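Local coordinates for protein regulator of nonsense transcripts 2 (Homo sapiens, PDB 4CEK) that takes part in nonsense-mediated mRNA decay, the crystallised fragment being the second of its three MIF4G domains, a helical module, at residues 157-162 / 188-193; 243-248 / 286-291; 279-284 / 296-301. All coordinates share one frame; numbering follows the deposited sequence.

From the N terminus, contact 1 comes first: it closes a loop between the end of helix 148-159 and helix 185-203, with helix 169-179 in between. Its centre is about 8 Å from the centre of the chain. Contact 2 opens after contact 1 has closed, joining the turn before helix 247-266 to the turn after helix 268-287. Contact 3 starts within that second loop and ends beyond it, pairing helix 268-287 with helix 292-305, so contacts 2 and 3 cross along the chain. These two touch, chiefly through Phe-245 against Lys-284, Met-281 and Val-298, and tie the C-terminal helices together; contact 1 is about 30 Å away, centre to centre.

Contact 1 of 3, residues 157-162 / 188-193; sequences ALFIVP and EDLCSM
Phe-159 and Met-193 meet with the thioether sulfur over one face of the phenyl ring of Phe-159, a Met-aromatic contact. The SD atom of Met-193 sits 4.6 Å from the centroid of the Phe-159 ring and 25° off its normal, on the face side but displaced from the ring centre toward CG, its nearest ring atom at 4.2 Å. Two features put it there. The ring swings out toward helix 185-203 because CG of Phe-159 lies opposite its own backbone nitrogen (chi1 177°), and the Met-193 chain, straight as far as SD, bends at its last torsion (chi3 -79°), which brings the terminal methyl back toward the root of the phenylalanine. Nearer the backbone of the same side chain, Met-193 CB lies 3.8 Å from Phe-159 CD1. Leu-190, one helical turn before Met-193, takes the edge instead: its CD1 methyl stays near the ring plane and presses on Phe-159 CB at 3.7 Å. The other methyl branch, CD2, reaches Leu-158 CB at 4.1 Å, so the fork of this leucine spans two successive residues. MIF4G domains are stacks of antiparallel helices, and here the C-terminal end of helix 148-159 packs on helix 185-203; Val-176 of the intervening helix 169-179 touches both Leu-158 and Leu-190. The Phe-159 ring also makes a cation-pi contact with Lys-215 of helix 210-225, and Ala-90 and Thr-94 of helix 89-99 lean on it as well. No hydrogen bond crosses between the two segments, and Ile-160 is where the chain leaves helical geometry.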
loop_
_atom_site.group_PDB
_atom_site.type_symbol
_atom_site.label_atom_id
_atom_site.label_comp_id
_atom_site.label_asym_id
_atom_site.label_seq_id
_atom_site.Cartn_x
_atom_site.Cartn_y
_atom_site.Cartn_z
ATOM N N ALA A 157 9.759 6.451 6.610
ATOM C CA ALA A 157 8.793 7.559 6.642
ATOM C C ALA A 157 7.553 7.224 5.830
ATOM O O ALA A 157 6.455 7.575 6.228
ATOM C CB ALA A 157 9.407 8.866 6.154
ATOM N N LEU A 158 7.714 6.563 4.694
ATOM C CA LEU A 158 6.562 6.075 3.933
ATOM C C LEU A 158 5.720 5.083 4.767
ATOM O O LEU A 158 4.507 5.164 4.763
ATOM C CB LEU A 158 7.021 5.433 2.639
ATOM C CG LEU A 158 7.786 6.359 1.702
ATOM C CD1 LEU A 158 8.076 5.658 0.392
ATOM C CD2 LEU A 158 6.956 7.610 1.459
ATOM N N PHE A 159 6.365 4.207 5.541
ATOM C CA PHE A 159 5.660 3.133 6.244
ATOM C C PHE A 159 4.846 3.664 7.428
ATOM O O PHE A 159 3.789 3.106 7.766
ATOM C CB PHE A 159 6.656 2.063 6.714
ATOM C CG PHE A 159 6.034 0.954 7.523
ATOM C CD1 PHE A 159 5.408 -0.121 6.892
ATOM C CD2 PHE A 159 6.087 0.971 8.908
ATOM C CE1 PHE A 159 4.851 -1.158 7.627
ATOM C CE2 PHE A 159 5.536 -0.059 9.649
ATOM C CZ PHE A 159 4.915 -1.142 9.008
ATOM N N ILE A 160 5.321 4.730 8.071
ATOM C CA ILE A 160 4.567 5.296 9.194
ATOM C C ILE A 160 3.574 6.374 8.762
ATOM O O ILE A 160 3.206 7.179 9.594
ATOM C CB ILE A 160 5.444 5.839 10.367
ATOM C CG1 ILE A 160 6.351 6.978 9.913
ATOM C CG2 ILE A 160 6.263 4.724 11.006
ATOM C CD1 ILE A 160 7.222 7.527 11.024
ATOM N N VAL A 161 3.131 6.399 7.503
ATOM C CA VAL A 161 1.937 7.196 7.147
ATOM C C VAL A 161 0.891 7.078 8.257
ATOM O O VAL A 161 0.568 5.974 8.676
ATOM C CB VAL A 161 1.184 6.743 5.868
ATOM C CG1 VAL A 161 1.365 7.727 4.745
ATOM C CG2 VAL A 161 1.541 5.332 5.436
ATOM N N PRO A 162 0.367 8.206 8.745
ATOM C CA PRO A 162 -0.720 8.095 9.737
ATOM C C PRO A 162 -2.066 7.579 9.146
ATOM O O PRO A 162 -2.401 7.873 7.985
ATOM C CB PRO A 162 -0.855 9.520 10.251
ATOM C CG PRO A 162 -0.375 10.376 9.125
ATOM C CD PRO A 162 0.723 9.606 8.452
ATOM N N GLU A 188 11.382 -2.870 -2.363
ATOM C CA GLU A 188 11.619 -4.149 -1.737
ATOM C C GLU A 188 11.401 -4.049 -0.242
ATOM O O GLU A 188 10.815 -4.930 0.345
ATOM C CB GLU A 188 13.061 -4.631 -1.924
ATOM C CG GLU A 188 13.742 -4.393 -3.269
ATOM C CD GLU A 188 13.270 -5.339 -4.328
ATOM O OE1 GLU A 188 12.359 -6.144 -4.005
ATOM O OE2 GLU A 188 13.811 -5.259 -5.465
ATOM N N ASP A 189 11.935 -3.009 0.381
ATOM C CA ASP A 189 11.908 -2.893 1.832
ATOM C C ASP A 189 10.486 -2.570 2.312
ATOM O O ASP A 189 10.020 -3.162 3.283
ATOM C CB ASP A 189 12.847 -1.776 2.332
ATOM C CG ASP A 189 14.321 -2.218 2.470
ATOM O OD1 ASP A 189 14.715 -3.265 1.926
ATOM O OD2 ASP A 189 15.091 -1.480 3.134
ATOM N N LEU A 190 9.824 -1.632 1.636
ATOM C CA LEU A 190 8.482 -1.221 2.010
ATOM C C LEU A 190 7.567 -2.443 1.887
ATOM O O LEU A 190 6.836 -2.742 2.834
ATOM C CB LEU A 190 7.974 -0.033 1.168
ATOM C CG LEU A 190 6.675 0.620 1.682
ATOM C CD1 LEU A 190 6.730 1.044 3.145
ATOM C CD2 LEU A 190 6.280 1.794 0.821
ATOM N N CYS A 191 7.689 -3.200 0.789
ATOM C CA CYS A 191 6.799 -4.320 0.572
ATOM C C CYS A 191 7.004 -5.372 1.638
ATOM O O CYS A 191 6.030 -5.962 2.155
ATOM C CB CYS A 191 6.969 -4.938 -0.803
ATOM S SG CYS A 191 6.351 -3.841 -2.105
ATOM N N SER A 192 8.266 -5.595 1.967
ATOM C CA SER A 192 8.613 -6.544 2.986
ATOM C C SER A 192 8.039 -6.160 4.317
ATOM O O SER A 192 7.512 -7.001 5.052
ATOM C CB SER A 192 10.120 -6.651 3.111
ATOM O OG SER A 192 10.414 -7.472 4.231
ATOM N N MET A 193 8.138 -4.887 4.638
ATOM C CA MET A 193 7.531 -4.360 5.877
ATOM C C MET A 193 5.990 -4.517 5.874
ATOM O O MET A 193 5.385 -4.865 6.890
ATOM C CB MET A 193 7.910 -2.882 6.042
ATOM C CG MET A 193 9.388 -2.638 6.359
ATOM S SD MET A 193 9.713 -0.899 6.737
ATOM C CE MET A 193 9.740 -0.224 5.084
#

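Contact 2 of 3, residues 243-248 / 286-291; sequences SDFSHH and QAMHLD
Met-288 reaches Phe-245 on a fully stretched chain: CG lies opposite the backbone nitrogen (chi1 -172°), and the two later torsions are also close to trans. This carries the terminal CE to 3.3 Å from the carbonyl oxygen of Phe-245, while SD rests 3.9 Å from Phe-245 CB and stays at the edge of the ring. Leu-290 comes to the same carbonyl with its CD2 methyl, 4.0 Å from Phe-245 O, and its other branch, CD1, lies 4.4 Å from Phe-245 CE2. Both sides of the contact are turns between helices of the MIF4G domain. Phe-245 is the centre of an inverse gamma turn, closed by a weak bond from Ser-246 N to Asp-244 O, whereas helix 268-287 finishes in a Schellman motif at His-289, whose phi is positive. Asp-291, at the N-cap position of the next helix, has its carboxylate tucked between backbone nitrogen and carbonyl carbon (chi1 63°). Its OD2 stands 2.9 Å from His-247 NE2, with the carboxylate and imidazole planes 65° apart. The same imidazole is stacked with Tyr-294 of helix 292-305.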
loop_
_atom_site.group_PDB
_atom_site.type_symbol
_atom_site.label_atom_id
_atom_site.label_comp_id
_atom_site.label_asym_id
_atom_site.label_seq_id
_atom_site.Cartn_x
_atom_site.Cartn_y
_atom_site.Cartn_z
ATOM N N SER A 243 -9.349 -18.013 4.563
ATOM C CA SER A 243 -9.175 -19.305 5.227
ATOM C C SER A 243 -9.736 -19.282 6.632
ATOM O O SER A 243 -10.236 -20.286 7.106
ATOM C CB SER A 243 -7.699 -19.697 5.258
ATOM O OG SER A 243 -7.210 -19.883 3.940
ATOM N N ASP A 244 -9.613 -18.147 7.307
ATOM C CA ASP A 244 -10.264 -17.940 8.589
ATOM C C ASP A 244 -11.145 -16.693 8.423
ATOM O O ASP A 244 -10.783 -15.576 8.809
ATOM C CB ASP A 244 -9.233 -17.794 9.718
ATOM C CG ASP A 244 -9.873 -17.444 11.068
ATOM O OD1 ASP A 244 -10.983 -17.950 11.375
ATOM O OD2 ASP A 244 -9.262 -16.645 11.818
ATOM N N PHE A 245 -12.327 -16.920 7.866
ATOM C CA PHE A 245 -13.234 -15.851 7.461
ATOM C C PHE A 245 -14.079 -15.316 8.622
ATOM O O PHE A 245 -15.279 -15.549 8.703
ATOM C CB PHE A 245 -14.114 -16.368 6.315
ATOM C CG PHE A 245 -14.553 -15.311 5.348
ATOM C CD1 PHE A 245 -13.644 -14.404 4.816
ATOM C CD2 PHE A 245 -15.874 -15.249 4.934
ATOM C CE1 PHE A 245 -14.052 -13.445 3.910
ATOM C CE2 PHE A 245 -16.281 -14.302 4.021
ATOM C CZ PHE A 245 -15.371 -13.401 3.507
ATOM N N SER A 246 -13.421 -14.548 9.481
ATOM C CA SER A 246 -13.939 -14.062 10.730
ATOM C C SER A 246 -14.108 -12.558 10.640
ATOM O O SER A 246 -13.807 -11.967 9.619
ATOM C CB SER A 246 -12.888 -14.334 11.792
ATOM O OG SER A 246 -11.843 -13.371 11.652
ATOM N N HIS A 247 -14.509 -11.913 11.726
ATOM C CA HIS A 247 -14.891 -10.529 11.646
ATOM C C HIS A 247 -13.826 -9.590 11.138
ATOM O O HIS A 247 -14.087 -8.851 10.188
ATOM C CB HIS A 247 -15.488 -10.054 12.969
ATOM C CG HIS A 247 -16.919 -10.529 13.202
ATOM N ND1 HIS A 247 -17.465 -11.579 12.524
ATOM C CD2 HIS A 247 -17.899 -10.086 14.095
ATOM C CE1 HIS A 247 -18.727 -11.781 12.952
ATOM N NE2 HIS A 247 -18.993 -10.866 13.915
ATOM N N HIS A 248 -12.634 -9.577 11.734
ATOM C CA HIS A 248 -11.602 -8.642 11.260
ATOM C C HIS A 248 -11.090 -9.026 9.880
ATOM O O HIS A 248 -10.839 -8.167 9.063
ATOM C CB HIS A 248 -10.491 -8.418 12.299
ATOM C CG HIS A 248 -10.816 -7.316 13.325
ATOM N ND1 HIS A 248 -9.872 -6.742 14.113
ATOM C CD2 HIS A 248 -12.029 -6.682 13.652
ATOM C CE1 HIS A 248 -10.451 -5.813 14.913
ATOM N NE2 HIS A 248 -11.763 -5.770 14.622
ATOM N N GLN A 286 -23.598 -16.988 2.897
ATOM C CA GLN A 286 -24.703 -17.942 3.169
ATOM C C GLN A 286 -24.225 -19.107 4.039
ATOM O O GLN A 286 -24.637 -19.248 5.189
ATOM C CB GLN A 286 -25.281 -18.534 1.861
ATOM C CG GLN A 286 -26.249 -17.639 1.087
ATOM C CD GLN A 286 -27.055 -18.374 0.012
ATOM O OE1 GLN A 286 -26.627 -18.487 -1.140
ATOM N NE2 GLN A 286 -28.247 -18.844 0.384
ATOM N N ALA A 287 -23.311 -19.899 3.475
ATOM C CA ALA A 287 -22.846 -21.160 4.062
ATOM C C ALA A 287 -22.405 -21.107 5.532
ATOM O O ALA A 287 -22.638 -22.048 6.261
ATOM C CB ALA A 287 -21.739 -21.750 3.196
ATOM N N MET A 288 -21.813 -19.999 5.961
ATOM C CA MET A 288 -21.070 -19.886 7.233
ATOM C C MET A 288 -21.834 -19.060 8.291
ATOM O O MET A 288 -21.315 -18.776 9.388
ATOM C CB MET A 288 -19.741 -19.209 6.901
ATOM C CG MET A 288 -18.700 -19.128 7.989
ATOM S SD MET A 288 -17.097 -18.743 7.252
ATOM C CE MET A 288 -16.041 -18.805 8.716
ATOM N N HIS A 289 -23.067 -18.679 7.950
ATOM C CA HIS A 289 -23.907 -17.801 8.790
ATOM C C HIS A 289 -23.167 -16.719 9.552
ATOM O O HIS A 289 -23.033 -16.747 10.789
ATOM C CB HIS A 289 -24.843 -18.630 9.685
ATOM C CG HIS A 289 -26.187 -18.904 9.044
ATOM N ND1 HIS A 289 -27.308 -18.239 9.396
ATOM C CD2 HIS A 289 -26.549 -19.765 8.005
ATOM C CE1 HIS A 289 -28.340 -18.670 8.643
ATOM N NE2 HIS A 289 -27.874 -19.602 7.789
ATOM N N LEU A 290 -22.681 -15.752 8.774
ATOM C CA LEU A 290 -22.124 -14.516 9.298
ATOM C C LEU A 290 -23.306 -13.687 9.756
ATOM O O LEU A 290 -24.423 -13.849 9.223
ATOM C CB LEU A 290 -21.382 -13.727 8.209
ATOM C CG LEU A 290 -20.435 -14.453 7.256
ATOM C CD1 LEU A 290 -20.025 -13.540 6.116
ATOM C CD2 LEU A 290 -19.214 -14.935 8.026
ATOM N N ASP A 291 -23.083 -12.795 10.720
ATOM C CA ASP A 291 -24.152 -11.877 11.073
ATOM C C ASP A 291 -24.369 -10.869 9.944
ATOM O O ASP A 291 -23.475 -10.629 9.148
ATOM C CB ASP A 291 -23.946 -11.213 12.440
ATOM C CG ASP A 291 -22.736 -10.357 12.501
ATOM O OD1 ASP A 291 -22.855 -9.153 12.181
ATOM O OD2 ASP A 291 -21.689 -10.894 12.918
#

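Contact 3 of 3, residues 279-284 / 296-301; sequences EQMMRK and TMVENA
Val-298 fits against Met-281 and Met-282 where helix 268-287 and helix 292-305 run side by side as an antiparallel helical hairpin, the pairing on which MIF4G folds are built. The short axes approach to 9.7 Å, with 154° between their N-to-C directions. Going along helix 292-305, the contact begins at Val-298, whose CG1 lies opposite its backbone nitrogen (chi1 173°), which drives that methyl into helix 268-287. There CG1 lies 3.7 Å from the carbonyl oxygen of Met-281 and 3.8 Å from its terminal CE, the Met-281 chain having bent at chi3 to bring CE round to the methyl. The same CG1 is 4.3 Å from Met-282 SD, so one methyl sits between two sulfur-bearing chains. The second branch, CG2, is turned to Phe-245 and Leu-290 instead. Next comes Glu-299, whose CB points away from helix 268-287 yet whose backbone is still covered: Met-282 SD lies 4.1 Å from Glu-299 CA, and the two side chains cross at nearly a right angle. Met-282 gets there by bending at both chi2 and chi3, and it also touches Tyr-302 and Tyr-303. The Glu-299 carboxylate forms a salt bridge through OE2 with Lys-285, adding a charged link between the same two helices at the margin of the apolar contact. Closer to its backbone the glutamate keeps to the methionine, with Glu-299 CG 4.2 Å from Met-282 SD.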
loop_
_atom_site.group_PDB
_atom_site.type_symbol
_atom_site.label_atom_id
_atom_site.label_comp_id
_atom_site.label_asym_id
_atom_site.label_seq_id
_atom_site.Cartn_x
_atom_site.Cartn_y
_atom_site.Cartn_z
ATOM N N GLU A 279 -16.387 -15.591 -5.801
ATOM C CA GLU A 279 -17.475 -16.573 -5.668
ATOM C C GLU A 279 -17.340 -17.390 -4.405
ATOM O O GLU A 279 -18.352 -17.728 -3.809
ATOM C CB GLU A 279 -17.578 -17.517 -6.879
ATOM C CG GLU A 279 -17.860 -16.841 -8.211
ATOM C CD GLU A 279 -19.226 -16.134 -8.309
ATOM O OE1 GLU A 279 -20.242 -16.662 -7.794
ATOM O OE2 GLU A 279 -19.280 -15.038 -8.931
ATOM N N GLN A 280 -16.125 -17.688 -3.950
ATOM C CA GLN A 280 -16.004 -18.366 -2.643
ATOM C C GLN A 280 -16.442 -17.502 -1.470
ATOM O O GLN A 280 -16.918 -18.024 -0.455
ATOM C CB GLN A 280 -14.582 -18.816 -2.353
ATOM C CG GLN A 280 -14.073 -19.943 -3.231
ATOM C CD GLN A 280 -12.601 -20.243 -2.957
ATOM O OE1 GLN A 280 -12.080 -19.926 -1.874
ATOM N NE2 GLN A 280 -11.923 -20.843 -3.937
ATOM N N MET A 281 -16.236 -16.187 -1.565
ATOM C CA MET A 281 -16.711 -15.272 -0.501
ATOM C C MET A 281 -18.223 -15.224 -0.463
ATOM O O MET A 281 -18.783 -15.250 0.602
ATOM C CB MET A 281 -16.235 -13.867 -0.706
ATOM C CG MET A 281 -14.759 -13.683 -0.580
ATOM S SD MET A 281 -14.275 -11.970 -0.958
ATOM C CE MET A 281 -15.200 -10.989 0.224
ATOM N N MET A 282 -18.858 -15.138 -1.633
ATOM C CA MET A 282 -20.313 -15.140 -1.743
ATOM C C MET A 282 -20.903 -16.466 -1.274
ATOM O O MET A 282 -21.816 -16.479 -0.443
ATOM C CB MET A 282 -20.748 -14.833 -3.163
ATOM C CG MET A 282 -20.575 -13.361 -3.494
ATOM S SD MET A 282 -21.644 -12.185 -2.614
ATOM C CE MET A 282 -22.939 -12.076 -3.856
ATOM N N ARG A 283 -20.341 -17.577 -1.743
ATOM C CA ARG A 283 -20.742 -18.885 -1.211
ATOM C C ARG A 283 -20.635 -18.951 0.319
ATOM O O ARG A 283 -21.508 -19.517 0.968
ATOM C CB ARG A 283 -19.959 -20.025 -1.878
ATOM C CG ARG A 283 -20.374 -20.271 -3.327
ATOM C CD ARG A 283 -19.621 -21.449 -3.944
ATOM N NE ARG A 283 -20.361 -22.097 -5.037
ATOM C CZ ARG A 283 -20.369 -21.696 -6.315
ATOM N NH1 ARG A 283 -19.692 -20.615 -6.707
ATOM N NH2 ARG A 283 -21.071 -22.383 -7.221
ATOM N N LYS A 284 -19.601 -18.337 0.891
ATOM C CA LYS A 284 -19.355 -18.387 2.345
ATOM C C LYS A 284 -20.270 -17.520 3.186
ATOM O O LYS A 284 -20.472 -17.840 4.329
ATOM C CB LYS A 284 -17.927 -17.925 2.667
ATOM C CG LYS A 284 -16.821 -18.962 2.524
ATOM C CD LYS A 284 -15.511 -18.428 3.114
ATOM C CE LYS A 284 -14.310 -19.258 2.694
ATOM N NZ LYS A 284 -14.314 -20.617 3.310
ATOM N N THR A 296 -23.690 -8.219 4.298
ATOM C CA THR A 296 -23.884 -7.046 3.456
ATOM C C THR A 296 -22.530 -6.467 2.969
ATOM O O THR A 296 -22.361 -6.164 1.760
ATOM C CB THR A 296 -24.693 -5.996 4.267
ATOM O OG1 THR A 296 -25.981 -6.554 4.607
ATOM C CG2 THR A 296 -24.820 -4.716 3.526
ATOM N N MET A 297 -21.565 -6.349 3.894
ATOM C CA MET A 297 -20.146 -6.032 3.533
ATOM C C MET A 297 -19.575 -6.896 2.400
ATOM O O MET A 297 -19.143 -6.380 1.386
ATOM C CB MET A 297 -19.239 -6.151 4.758
ATOM C CG MET A 297 -17.991 -5.266 4.742
ATOM S SD MET A 297 -16.992 -5.475 6.247
ATOM C CE MET A 297 -18.006 -4.612 7.459
ATOM N N VAL A 298 -19.614 -8.209 2.531
ATOM C CA VAL A 298 -19.137 -9.087 1.473
ATOM C C VAL A 298 -19.877 -8.838 0.136
ATOM O O VAL A 298 -19.244 -8.720 -0.927
ATOM C CB VAL A 298 -19.304 -10.578 1.897
ATOM C CG1 VAL A 298 -18.963 -11.525 0.735
ATOM C CG2 VAL A 298 -18.456 -10.908 3.157
ATOM N N GLU A 299 -21.212 -8.754 0.181
ATOM C CA GLU A 299 -22.009 -8.424 -1.023
ATOM C C GLU A 299 -21.550 -7.147 -1.707
ATOM O O GLU A 299 -21.325 -7.123 -2.911
ATOM C CB GLU A 299 -23.501 -8.311 -0.662
ATOM C CG GLU A 299 -24.082 -9.673 -0.338
ATOM C CD GLU A 299 -25.409 -9.639 0.378
ATOM O OE1 GLU A 299 -25.894 -8.575 0.744
ATOM O OE2 GLU A 299 -25.986 -10.718 0.567
ATOM N N ASN A 300 -21.386 -6.094 -0.927
ATOM C CA ASN A 300 -20.971 -4.821 -1.485
ATOM C C ASN A 300 -19.584 -4.862 -2.162
ATOM O O ASN A 300 -19.439 -4.364 -3.282
ATOM C CB ASN A 300 -21.080 -3.744 -0.428
ATOM C CG ASN A 300 -22.521 -3.393 -0.126
ATOM O OD1 ASN A 300 -23.445 -3.812 -0.862
ATOM N ND2 ASN A 300 -22.741 -2.651 0.969
ATOM N N ALA A 301 -18.616 -5.549 -1.540
ATOM C CA ALA A 301 -17.298 -5.721 -2.153
ATOM C C ALA A 301 -17.406 -6.538 -3.410
ATOM O O ALA A 301 -16.751 -6.221 -4.414
ATOM C CB ALA A 301 -16.298 -6.363 -1.192
#